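Local structure of mitomycin biosynthesis 6-O-methyltransferase (Streptomyces lavendulae, 3GWZ) at residues Y272-V277 with L303-N308; R349-L354 with I363-R368; E263-G268 with L290-T295; E144-S149 with L325-G330. The protein transfers the methyl group of S-adenosyl-L-methionine to the 6-hydroxyl of demethylated mitomycins, forming the quinone methoxy group of mitomycins A and B. One frame throughout, in Å; residues are numbered along the deposited sequence.

Contact 1. Residues Y272-V277 with L303-N308. With SAH (S-adenosyl-L-homocysteine), chain G.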
# COMPACT_ATOMS: atom_id res chain seq x y z
N TYR A 272 -10.64 25.73 -25.43
CA TYR A 272 -9.27 25.60 -24.99
C TYR A 272 -9.23 25.69 -23.47
O TYR A 272 -9.97 26.47 -22.87
CB TYR A 272 -8.40 26.70 -25.60
CG TYR A 272 -8.25 26.53 -27.10
CD1 TYR A 272 -7.15 25.88 -27.63
CD2 TYR A 272 -9.22 26.99 -27.98
CE1 TYR A 272 -7.01 25.69 -28.99
CE2 TYR A 272 -9.10 26.82 -29.35
CZ TYR A 272 -8.00 26.16 -29.85
OH TYR A 272 -7.86 25.98 -31.21
N LEU A 273 -8.39 24.87 -22.85
CA LEU A 273 -8.29 24.88 -21.40
C LEU A 273 -6.83 25.13 -21.03
O LEU A 273 -5.93 24.62 -21.68
CB LEU A 273 -8.76 23.56 -20.80
CG LEU A 273 -10.25 23.20 -20.97
CD1 LEU A 273 -10.50 22.66 -22.35
CD2 LEU A 273 -10.66 22.18 -19.93
N ILE A 274 -6.61 25.93 -19.99
CA ILE A 274 -5.26 26.22 -19.52
C ILE A 274 -5.30 26.39 -18.00
O ILE A 274 -5.75 27.40 -17.49
CB ILE A 274 -4.64 27.44 -20.26
CG1 ILE A 274 -3.16 27.61 -19.91
CG2 ILE A 274 -5.43 28.72 -19.98
CD1 ILE A 274 -2.41 28.51 -20.91
N LYS A 275 -4.86 25.36 -17.29
CA LYS A 275 -5.06 25.29 -15.84
C LYS A 275 -3.71 25.28 -15.14
O LYS A 275 -2.87 24.44 -15.44
CB LYS A 275 -5.83 24.01 -15.48
CG LYS A 275 -5.99 23.77 -13.98
CD LYS A 275 -7.07 22.73 -13.67
CE LYS A 275 -6.57 21.29 -13.86
NZ LYS A 275 -5.58 20.87 -12.82
N HIS A 276 -3.52 26.23 -14.22
CA HIS A 276 -2.30 26.36 -13.43
C HIS A 276 -1.07 26.44 -14.32
O HIS A 276 -0.01 25.89 -14.01
CB HIS A 276 -2.18 25.20 -12.43
CG HIS A 276 -3.24 25.21 -11.38
ND1 HIS A 276 -3.67 26.37 -10.76
CD2 HIS A 276 -3.96 24.20 -10.83
CE1 HIS A 276 -4.61 26.07 -9.88
NE2 HIS A 276 -4.80 24.76 -9.90
N VAL A 277 -1.22 27.14 -15.44
CA VAL A 277 -0.09 27.37 -16.33
C VAL A 277 0.29 28.84 -16.30
O VAL A 277 1.45 29.18 -16.05
CB VAL A 277 -0.38 26.90 -17.78
CG1 VAL A 277 0.63 27.50 -18.77
CG2 VAL A 277 -0.36 25.38 -17.85
N LEU A 303 -12.15 30.03 -24.33
CA LEU A 303 -10.95 29.70 -23.58
C LEU A 303 -11.29 29.71 -22.10
O LEU A 303 -11.92 30.67 -21.62
CB LEU A 303 -9.84 30.71 -23.86
CG LEU A 303 -8.63 30.69 -22.91
CD1 LEU A 303 -7.92 29.35 -22.98
CD2 LEU A 303 -7.67 31.82 -23.26
N LEU A 304 -10.91 28.65 -21.40
CA LEU A 304 -11.07 28.60 -19.95
C LEU A 304 -9.72 28.72 -19.27
O LEU A 304 -8.93 27.77 -19.26
CB LEU A 304 -11.74 27.30 -19.50
CG LEU A 304 -13.05 26.91 -20.19
CD1 LEU A 304 -13.62 25.64 -19.54
CD2 LEU A 304 -14.05 28.05 -20.14
N VAL A 305 -9.44 29.89 -18.71
CA VAL A 305 -8.28 30.03 -17.87
C VAL A 305 -8.68 29.55 -16.48
O VAL A 305 -9.56 30.11 -15.84
CB VAL A 305 -7.77 31.49 -17.83
CG1 VAL A 305 -6.72 31.64 -16.73
CG2 VAL A 305 -7.19 31.87 -19.17
N ILE A 306 -8.05 28.48 -16.02
CA ILE A 306 -8.40 27.88 -14.74
C ILE A 306 -7.24 28.06 -13.78
O ILE A 306 -6.20 27.42 -13.92
CB ILE A 306 -8.77 26.40 -14.91
CG1 ILE A 306 -9.90 26.27 -15.95
CG2 ILE A 306 -9.18 25.77 -13.58
CD1 ILE A 306 -10.16 24.86 -16.43
N ASP A 307 -7.39 28.95 -12.81
CA ASP A 307 -6.25 29.24 -11.95
C ASP A 307 -6.67 29.80 -10.60
O ASP A 307 -7.86 29.99 -10.33
CB ASP A 307 -5.25 30.18 -12.65
CG ASP A 307 -3.82 29.66 -12.60
OD1 ASP A 307 -3.43 29.08 -11.56
OD2 ASP A 307 -3.07 29.83 -13.60
N ASN A 308 -5.69 30.01 -9.74
CA ASN A 308 -5.92 30.59 -8.44
C ASN A 308 -6.11 32.09 -8.64
O ASN A 308 -5.25 32.74 -9.22
CB ASN A 308 -4.73 30.29 -7.51
CG ASN A 308 -4.41 28.80 -7.43
OD1 ASN A 308 -5.31 27.97 -7.32
ND2 ASN A 308 -3.13 28.46 -7.50
N SAH G . -2.31 21.80 -16.37
CA SAH G . -1.65 20.82 -15.44
CB SAH G . -0.17 21.13 -15.15
CG SAH G . 0.13 22.50 -14.51
SD SAH G . 1.86 22.68 -14.10
C SAH G . -2.42 20.76 -14.15
O SAH G . -2.25 19.81 -13.38
OXT SAH G . -3.23 21.65 -13.85
C5' SAH G . 2.41 23.60 -15.52
C4' SAH G . 2.74 22.73 -16.75
O4' SAH G . 3.25 23.49 -17.86
C3' SAH G . 3.76 21.60 -16.53
O3' SAH G . 3.10 20.34 -16.69
C2' SAH G . 4.81 21.77 -17.63
O2' SAH G . 5.20 20.54 -18.26
C1' SAH G . 4.08 22.61 -18.65
N9 SAH G . 4.95 23.47 -19.49
C8 SAH G . 5.92 24.31 -19.05
N7 SAH G . 6.49 24.96 -20.10
C5 SAH G . 5.87 24.53 -21.22
C6 SAH G . 5.97 24.82 -22.67
N6 SAH G . 6.88 25.72 -23.09
N1 SAH G . 5.14 24.15 -23.51
C2 SAH G . 4.24 23.26 -23.07
N3 SAH G . 4.09 22.95 -21.76
C4 SAH G . 4.86 23.55 -20.82
O HOH W 1 -3.59 28.87 -16.15
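Asp307 receives the ring N-H of His276 from above its carboxylate rather than within that plane: ND1 of His276 lies 2.8 Å from OD1 of Asp307 and 49° out of the carboxylate plane, while OD1 stays close to the plane of the imidazole. Asn308 N also donates to Asp307 OD1, at 3.0 Å and on the anti side, so two donors grip one oxygen. A water donates to Asp307 OD2 and Ile274 O and accepts from Val277 N, bridging the two segments just past the end of strand 272-275. Near the edge of the His276 ring, CE1 meets Asn308 OD1 at 3.3 Å; His276 NE2 is hydrogen-bonded to Glu190, and Asn308 ND2 to Glu333.

The strands run parallel up to Lys275 and Ile306, and the Ile306 carbonyl still accepts His276 N at 2.9 Å. Ile274 and Val305 lie side by side, CG2 to CG2 3.7 Å. The Lys275 chain folds back at its last two torsions (chi3 80°, chi4 70°), resting CD on Ile306 CG2 and bringing NZ, salt-bridged to Glu190, within 2.7 Å of the S-adenosylhomocysteine carboxylate oxygen OXT. The ligand amine donates to Lys275 O. Here Lys275 binds the cofactor and Asn308 the substrate; a cofactor held at the carboxyl ends of parallel strands is characteristic of the Rossmann-like class I methyltransferase fold.

Contact 2. Residues R349-L354 with I363-R368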
# COMPACT_ATOMS: atom_id res chain seq x y z
N ARG A 349 -11.33 38.68 -24.22
CA ARG A 349 -12.08 39.33 -23.16
C ARG A 349 -12.84 38.34 -22.30
O ARG A 349 -13.25 37.27 -22.76
CB ARG A 349 -13.02 40.39 -23.73
CG ARG A 349 -14.20 39.84 -24.49
CD ARG A 349 -15.05 40.98 -25.04
NE ARG A 349 -15.59 41.82 -23.97
CZ ARG A 349 -15.80 43.13 -24.08
NH1 ARG A 349 -15.50 43.77 -25.21
NH2 ARG A 349 -16.31 43.81 -23.06
N VAL A 350 -13.04 38.70 -21.03
CA VAL A 350 -13.70 37.82 -20.09
C VAL A 350 -15.20 37.82 -20.31
O VAL A 350 -15.83 38.88 -20.34
CB VAL A 350 -13.40 38.24 -18.64
CG1 VAL A 350 -14.15 37.33 -17.66
CG2 VAL A 350 -11.91 38.21 -18.37
N GLU A 351 -15.77 36.63 -20.46
CA GLU A 351 -17.21 36.49 -20.58
C GLU A 351 -17.81 36.36 -19.18
O GLU A 351 -18.76 37.05 -18.84
CB GLU A 351 -17.55 35.26 -21.41
CG GLU A 351 -18.96 35.26 -21.98
CD GLU A 351 -19.11 36.17 -23.18
OE1 GLU A 351 -18.31 37.12 -23.31
OE2 GLU A 351 -20.04 35.94 -23.99
N ARG A 352 -17.24 35.47 -18.38
CA ARG A 352 -17.67 35.32 -17.00
C ARG A 352 -16.65 34.49 -16.23
O ARG A 352 -15.77 33.88 -16.82
CB ARG A 352 -19.05 34.67 -16.92
CG ARG A 352 -19.13 33.29 -17.53
CD ARG A 352 -20.57 32.88 -17.78
NE ARG A 352 -20.66 31.71 -18.64
CZ ARG A 352 -21.14 30.53 -18.27
NH1 ARG A 352 -21.58 30.35 -17.03
NH2 ARG A 352 -21.18 29.52 -19.14
N SER A 353 -16.77 34.50 -14.91
CA SER A 353 -15.91 33.67 -14.08
C SER A 353 -16.78 32.84 -13.14
O SER A 353 -17.73 33.35 -12.55
CB SER A 353 -14.89 34.51 -13.30
OG SER A 353 -15.48 35.13 -12.18
N LEU A 354 -16.44 31.56 -13.03
CA LEU A 354 -17.24 30.60 -12.29
C LEU A 354 -16.45 30.01 -11.13
O LEU A 354 -15.23 29.85 -11.22
CB LEU A 354 -17.69 29.48 -13.23
CG LEU A 354 -18.28 29.98 -14.55
CD1 LEU A 354 -18.20 28.92 -15.64
CD2 LEU A 354 -19.71 30.44 -14.34
N ILE A 363 -12.86 29.38 -12.66
CA ILE A 363 -12.84 29.16 -14.10
C ILE A 363 -13.18 30.49 -14.76
O ILE A 363 -14.27 31.01 -14.56
CB ILE A 363 -13.90 28.11 -14.53
CG1 ILE A 363 -13.58 26.75 -13.91
CG2 ILE A 363 -13.96 28.00 -16.06
CD1 ILE A 363 -14.78 25.82 -13.86
N VAL A 364 -12.25 31.05 -15.52
CA VAL A 364 -12.53 32.28 -16.23
C VAL A 364 -12.82 31.96 -17.69
O VAL A 364 -11.93 31.54 -18.43
CB VAL A 364 -11.37 33.28 -16.11
CG1 VAL A 364 -11.75 34.61 -16.77
CG2 VAL A 364 -11.03 33.50 -14.64
N GLU A 365 -14.08 32.12 -18.10
CA GLU A 365 -14.47 31.84 -19.47
C GLU A 365 -14.24 33.06 -20.35
O GLU A 365 -14.70 34.16 -20.04
CB GLU A 365 -15.94 31.42 -19.55
CG GLU A 365 -16.41 31.17 -20.98
CD GLU A 365 -17.90 30.87 -21.07
OE1 GLU A 365 -18.68 31.52 -20.35
OE2 GLU A 365 -18.28 29.99 -21.87
N ILE A 366 -13.54 32.84 -21.46
CA ILE A 366 -13.00 33.93 -22.27
C ILE A 366 -13.32 33.72 -23.76
O ILE A 366 -13.34 32.59 -24.26
CB ILE A 366 -11.46 34.02 -22.07
CG1 ILE A 366 -11.15 34.44 -20.63
CG2 ILE A 366 -10.82 34.96 -23.06
CD1 ILE A 366 -9.87 33.84 -20.08
N ARG A 367 -13.60 34.81 -24.47
CA ARG A 367 -13.85 34.74 -25.90
C ARG A 367 -13.01 35.77 -26.63
O ARG A 367 -12.42 36.65 -25.99
CB ARG A 367 -15.33 34.97 -26.21
CG ARG A 367 -15.84 36.34 -25.78
CD ARG A 367 -17.27 36.58 -26.26
NE ARG A 367 -17.76 37.89 -25.84
CZ ARG A 367 -17.63 39.00 -26.57
NH1 ARG A 367 -17.04 38.96 -27.75
NH2 ARG A 367 -18.11 40.15 -26.11
N ARG A 368 -12.96 35.68 -27.95
CA ARG A 368 -12.23 36.67 -28.73
C ARG A 368 -12.98 38.00 -28.70
O ARG A 368 -14.21 38.04 -28.70
CB ARG A 368 -12.03 36.21 -30.17
CG ARG A 368 -10.96 35.15 -30.33
CD ARG A 368 -10.95 34.61 -31.74
NE ARG A 368 -10.72 35.68 -32.71
CZ ARG A 368 -11.07 35.61 -33.99
NH1 ARG A 368 -11.68 34.53 -34.46
NH2 ARG A 368 -10.82 36.64 -34.79
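The carbonyl oxygen of Glu365 is gripped by two successive backbone amides, Glu351 N at 2.7 Å and, weakly, Arg352 N at 3.3 Å. This is a classic beta bulge: the extra residue shifts the antiparallel register by one between Val350 and Arg352 and turns the side chain of Glu351 toward the partner strand.

Two salt bridges flank the bulge. Glu351 bends at chi2 (77°) and sets OE1 2.7 Å from Arg367 NE, on the syn side of the carboxylate and near the guanidinium plane, the two flat groups standing almost upright to each other. Arg352, extended from CG to NE, brings NE to 2.6 Å from Glu365 OE1; NE approaches nearly in line with the C-O bond, and the oxygen lies 32° out of the Arg352 guanidinium plane. The other oxygen, Glu365 OE2, is bonded to the hydroxyl of Tyr198.

At the start of strand 349-354, CD of Arg349 lies over one face of the Arg367 guanidinium, 3.3 Å above it, and the two guanidinium planes are only 6° apart. The other face, with Val350, Ser353, Val364 and Ile366, is largely apolar: Val350 CG1 meets Val364 CG1 at 3.7 Å, helix 336-344 packs beneath, and Ser353 OG bonds Glu336. Strand 348-355 is outermost at this end of the seven-stranded methyltransferase sheet, and strand 361-368 joins it to strand 302-308.

Arg349 NE lies 3.7 Å from Arg367 NH2; the Glu351 carboxylate probably eases that repulsion, while Arg352 and Glu365 pair separately.

Contact 3. Residues E263-G268 with L290-T295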
# COMPACT_ATOMS: atom_id res chain seq x y z
N GLU A 263 5.17 28.23 -29.09
CA GLU A 263 5.35 28.07 -30.53
C GLU A 263 4.11 27.52 -31.19
O GLU A 263 3.82 27.84 -32.34
CB GLU A 263 6.54 27.15 -30.81
CG GLU A 263 7.88 27.65 -30.28
CD GLU A 263 8.18 29.10 -30.67
OE1 GLU A 263 7.78 29.54 -31.78
OE2 GLU A 263 8.82 29.81 -29.86
N THR A 264 3.36 26.69 -30.46
CA THR A 264 2.26 25.94 -31.06
C THR A 264 1.00 25.89 -30.20
O THR A 264 1.06 25.58 -29.01
CB THR A 264 2.69 24.49 -31.32
OG1 THR A 264 3.89 24.48 -32.11
CG2 THR A 264 1.60 23.71 -32.03
N ILE A 265 -0.14 26.20 -30.81
CA ILE A 265 -1.45 25.91 -30.23
C ILE A 265 -2.31 25.36 -31.35
O ILE A 265 -2.50 26.03 -32.36
CB ILE A 265 -2.14 27.18 -29.70
CG1 ILE A 265 -1.30 27.84 -28.60
CG2 ILE A 265 -3.52 26.84 -29.17
CD1 ILE A 265 -1.28 27.07 -27.29
N PRO A 266 -2.83 24.13 -31.19
CA PRO A 266 -3.67 23.54 -32.24
C PRO A 266 -4.81 24.46 -32.64
O PRO A 266 -5.53 24.99 -31.78
CB PRO A 266 -4.24 22.28 -31.58
CG PRO A 266 -3.21 21.92 -30.55
CD PRO A 266 -2.64 23.22 -30.06
N ASP A 267 -4.99 24.64 -33.94
CA ASP A 267 -5.95 25.59 -34.46
C ASP A 267 -7.38 25.05 -34.52
O ASP A 267 -7.62 23.87 -34.80
CB ASP A 267 -5.49 26.08 -35.84
CG ASP A 267 -6.47 27.03 -36.48
OD1 ASP A 267 -6.60 28.18 -35.98
OD2 ASP A 267 -7.10 26.65 -37.48
N GLY A 268 -8.34 25.93 -34.24
CA GLY A 268 -9.74 25.66 -34.51
C GLY A 268 -10.52 24.71 -33.62
O GLY A 268 -11.47 24.09 -34.08
N LEU A 290 -1.21 33.88 -24.64
CA LEU A 290 -2.59 34.26 -24.91
C LEU A 290 -2.78 34.65 -26.37
O LEU A 290 -3.81 34.33 -26.99
CB LEU A 290 -3.01 35.42 -24.00
CG LEU A 290 -3.16 35.07 -22.52
CD1 LEU A 290 -3.51 36.32 -21.71
CD2 LEU A 290 -4.22 33.98 -22.35
N ARG A 291 -1.80 35.35 -26.91
CA ARG A 291 -1.89 35.81 -28.29
C ARG A 291 -1.90 34.62 -29.26
O ARG A 291 -2.66 34.60 -30.23
CB ARG A 291 -0.77 36.80 -28.63
CG ARG A 291 -1.05 38.21 -28.12
CD ARG A 291 0.08 39.19 -28.45
NE ARG A 291 -0.22 40.53 -27.93
CZ ARG A 291 0.66 41.53 -27.85
NH1 ARG A 291 1.91 41.35 -28.27
NH2 ARG A 291 0.29 42.70 -27.36
N ARG A 292 -1.06 33.62 -28.98
CA ARG A 292 -1.06 32.42 -29.81
C ARG A 292 -2.37 31.65 -29.67
O ARG A 292 -2.86 31.06 -30.63
CB ARG A 292 0.14 31.52 -29.52
CG ARG A 292 0.31 30.43 -30.57
CD ARG A 292 1.66 29.74 -30.49
NE ARG A 292 2.77 30.66 -30.66
CZ ARG A 292 3.25 31.06 -31.84
NH1 ARG A 292 2.69 30.62 -32.96
NH2 ARG A 292 4.27 31.89 -31.90
N ILE A 293 -2.94 31.64 -28.47
CA ILE A 293 -4.23 30.99 -28.27
C ILE A 293 -5.31 31.76 -29.04
O ILE A 293 -6.09 31.17 -29.78
CB ILE A 293 -4.62 30.91 -26.78
CG1 ILE A 293 -3.64 30.00 -26.03
CG2 ILE A 293 -6.04 30.41 -26.61
CD1 ILE A 293 -3.81 30.06 -24.52
N ALA A 294 -5.33 33.08 -28.88
CA ALA A 294 -6.31 33.90 -29.59
C ALA A 294 -6.31 33.64 -31.10
O ALA A 294 -7.37 33.57 -31.72
CB ALA A 294 -6.05 35.39 -29.30
N THR A 295 -5.12 33.49 -31.67
CA THR A 295 -4.95 33.24 -33.10
C THR A 295 -5.60 31.92 -33.51
O THR A 295 -6.15 31.80 -34.61
CB THR A 295 -3.46 33.23 -33.48
OG1 THR A 295 -2.92 34.55 -33.29
CG2 THR A 295 -3.27 32.81 -34.93
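The loop between strands 254-258 and 271-275 of the methyltransferase domain packs against helix 283-296 where Glu263 and Ile265 meet Arg292 and Ile293. Arg292 does most of the work. Its CG stands opposite the backbone N (chi1 -168°), directing the chain at the loop, and a bend at chi3 (-60°) then lays the guanidinium flat along the main chain of Glu263. The carbonyl carbon of Glu263 sits 3.3 Å above one face of that group, offset toward its rim. Although Glu263 O is 3.1 Å from Arg292 NH1, the oxygen lies over the face and the angle is too poor for a hydrogen bond; a weak hydrogen bond from Arg292 NE goes instead to Phe262 O. Glu263 OE1 stays 4.2 Å from Arg292 NH2, well out of the guanidinium plane, so the two charges feel each other without an N-H pointing across.

Deeper in, Ile265 reaches the helix with its longer branch. CG1 of Ile265 touches the aliphatic CG of Arg292 at 3.6 Å, and CD1 of Ile265 meets CG1 of Ile293 at 4.0 Å, with Ile209 of the sheet touching both isoleucines. The same loop, just before Glu263, carries Asp260 and Phe261 of the cofactor site.

Contact here therefore depends on shape and dispersion within and, without, on a face-on stack of the guanidinium on a peptide carbonyl, probably with some electrostatic attraction to Glu263 O and the Glu263 carboxylate, and not fixed by a directed bond.

Contact 4. Residues E144-S149 with L325-G330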
# COMPACT_ATOMS: atom_id res chain seq x y z
N GLU A 144 16.44 28.68 0.20
CA GLU A 144 17.68 29.23 0.75
C GLU A 144 17.92 30.62 0.17
O GLU A 144 18.36 31.53 0.87
CB GLU A 144 18.85 28.31 0.40
CG GLU A 144 20.21 28.75 0.95
CD GLU A 144 21.34 28.02 0.28
OE1 GLU A 144 21.48 26.80 0.50
OE2 GLU A 144 22.08 28.66 -0.50
N GLN A 145 17.60 30.78 -1.12
CA GLN A 145 17.89 32.00 -1.86
C GLN A 145 16.65 32.88 -2.07
O GLN A 145 16.56 33.62 -3.04
CB GLN A 145 18.55 31.65 -3.20
CG GLN A 145 19.91 30.99 -3.03
CD GLN A 145 20.94 31.96 -2.50
OE1 GLN A 145 20.96 33.12 -2.92
NE2 GLN A 145 21.80 31.51 -1.59
N LEU A 146 15.69 32.78 -1.14
CA LEU A 146 14.50 33.63 -1.19
C LEU A 146 14.84 35.11 -1.30
O LEU A 146 14.18 35.86 -2.00
CB LEU A 146 13.59 33.39 0.03
CG LEU A 146 12.31 34.23 0.10
CD1 LEU A 146 11.43 34.02 -1.15
CD2 LEU A 146 11.51 33.88 1.35
N THR A 147 15.88 35.54 -0.59
CA THR A 147 16.28 36.95 -0.68
C THR A 147 16.50 37.38 -2.14
O THR A 147 16.06 38.47 -2.54
CB THR A 147 17.51 37.24 0.17
OG1 THR A 147 17.17 37.05 1.54
CG2 THR A 147 17.99 38.68 -0.03
N HIS A 148 17.13 36.52 -2.94
CA HIS A 148 17.36 36.82 -4.35
C HIS A 148 16.04 37.14 -5.06
O HIS A 148 15.94 38.13 -5.78
CB HIS A 148 18.12 35.70 -5.08
CG HIS A 148 18.29 35.96 -6.56
ND1 HIS A 148 19.38 36.61 -7.09
CD2 HIS A 148 17.47 35.68 -7.60
CE1 HIS A 148 19.24 36.70 -8.41
NE2 HIS A 148 18.08 36.15 -8.74
N SER A 149 15.02 36.31 -4.83
CA SER A 149 13.72 36.53 -5.46
C SER A 149 13.08 37.82 -4.97
O SER A 149 12.47 38.54 -5.76
CB SER A 149 12.76 35.36 -5.20
OG SER A 149 13.17 34.20 -5.91
N LEU A 325 5.51 30.00 -6.17
CA LEU A 325 5.63 30.26 -7.60
C LEU A 325 6.80 31.20 -7.87
O LEU A 325 7.56 31.01 -8.84
CB LEU A 325 4.34 30.90 -8.14
CG LEU A 325 3.10 30.00 -8.18
CD1 LEU A 325 1.86 30.84 -8.47
CD2 LEU A 325 3.28 28.92 -9.23
N LEU A 326 6.94 32.21 -7.03
CA LEU A 326 8.03 33.17 -7.17
C LEU A 326 9.37 32.46 -7.12
O LEU A 326 10.22 32.61 -8.00
CB LEU A 326 7.95 34.21 -6.05
CG LEU A 326 9.20 35.07 -5.82
CD1 LEU A 326 9.39 36.02 -6.98
CD2 LEU A 326 9.09 35.83 -4.50
N VAL A 327 9.54 31.65 -6.08
CA VAL A 327 10.79 30.95 -5.86
C VAL A 327 11.15 29.96 -6.98
O VAL A 327 12.28 29.94 -7.46
CB VAL A 327 10.74 30.25 -4.48
CG1 VAL A 327 11.78 29.17 -4.36
CG2 VAL A 327 10.89 31.31 -3.40
N LEU A 328 10.18 29.16 -7.41
CA LEU A 328 10.47 28.08 -8.35
C LEU A 328 10.63 28.57 -9.79
O LEU A 328 11.57 28.19 -10.48
CB LEU A 328 9.39 27.00 -8.30
CG LEU A 328 9.26 26.21 -7.00
CD1 LEU A 328 8.18 25.15 -7.15
CD2 LEU A 328 10.59 25.57 -6.63
N VAL A 329 9.69 29.38 -10.25
CA VAL A 329 9.65 29.76 -11.66
C VAL A 329 9.43 31.25 -11.89
O VAL A 329 9.21 31.69 -13.03
CB VAL A 329 8.54 28.97 -12.43
CG1 VAL A 329 8.86 27.47 -12.44
CG2 VAL A 329 7.16 29.23 -11.83
N GLY A 330 9.52 32.04 -10.83
CA GLY A 330 9.29 33.47 -10.94
C GLY A 330 7.87 33.83 -11.32
O GLY A 330 7.62 34.90 -11.89
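Leu146 and Ser149 meet Leu326 and Val327 through aliphatic groups, and the flat groups stand apart, at the start of the first segment. There the Gln145 amide and the Glu144 carboxylate join edge on: Glu144 OE2 accepts from Gln145 NE2 at 3.1 Å through its anti lone pair, with the oxygen 3° out of the amide plane. That carboxylate also makes a salt bridge to Arg141 of the second subunit, so the amide probably helps to position an acid that also bonds across the dimer.

Between the segments, Leu146 has its CG opposite the backbone N (chi1 180°), which carries the isobutyl group out toward the other helix. Its CD1 abuts Val327 CG2 at 3.6 Å, the two side chains crossing at about a right angle, and only grazes Leu326 CD2. One turn along, Ser149 points at the second helix and sets its CB against the methine CG of Leu326, at 3.6 Å, with CD2 and CD1 of Leu326 only slightly farther at 3.8 and 3.9 Å. The small serine side chain lets the backbones come near, the CA atoms of Ser149 and Val327 being 6.3 Å apart.

The contact joins the short helix 146-152, which precedes the cofactor-binding sheet in the chain, to helix 316-329, which follows strand 302-308. Both also reach the homodimer interface, Leu146 packing on Val57 and Leu326 on Thr87 of the second subunit. Ser149 OG, turned beside its own backbone N, runs past Val327 CA at 4.0 Å and finds its hydrogen bond at Glu154 O instead.

Contacts 1 and 4 are buried, contacts 2 and 3 lie partly open near the protein surface. Contacts 1 and 2 share one sheet: strand 361-368 bonds to strand 302-308 through Leu303 O with Ile366 N and Val305 O with Val364 N. Contact 3 adds the helix of the same beta-alpha-beta unit as contact 1, and Tyr272 OH bonds Pro266 O between them. Polar chemistry serves the ligand in contact 1, pairs surface charges across a hairpin in contact 2, and is loosely directed in contact 3. Contact 4, about 23 Å from contact 1 between centres, is held across its segments by van der Waals packing and lies beside the second subunit.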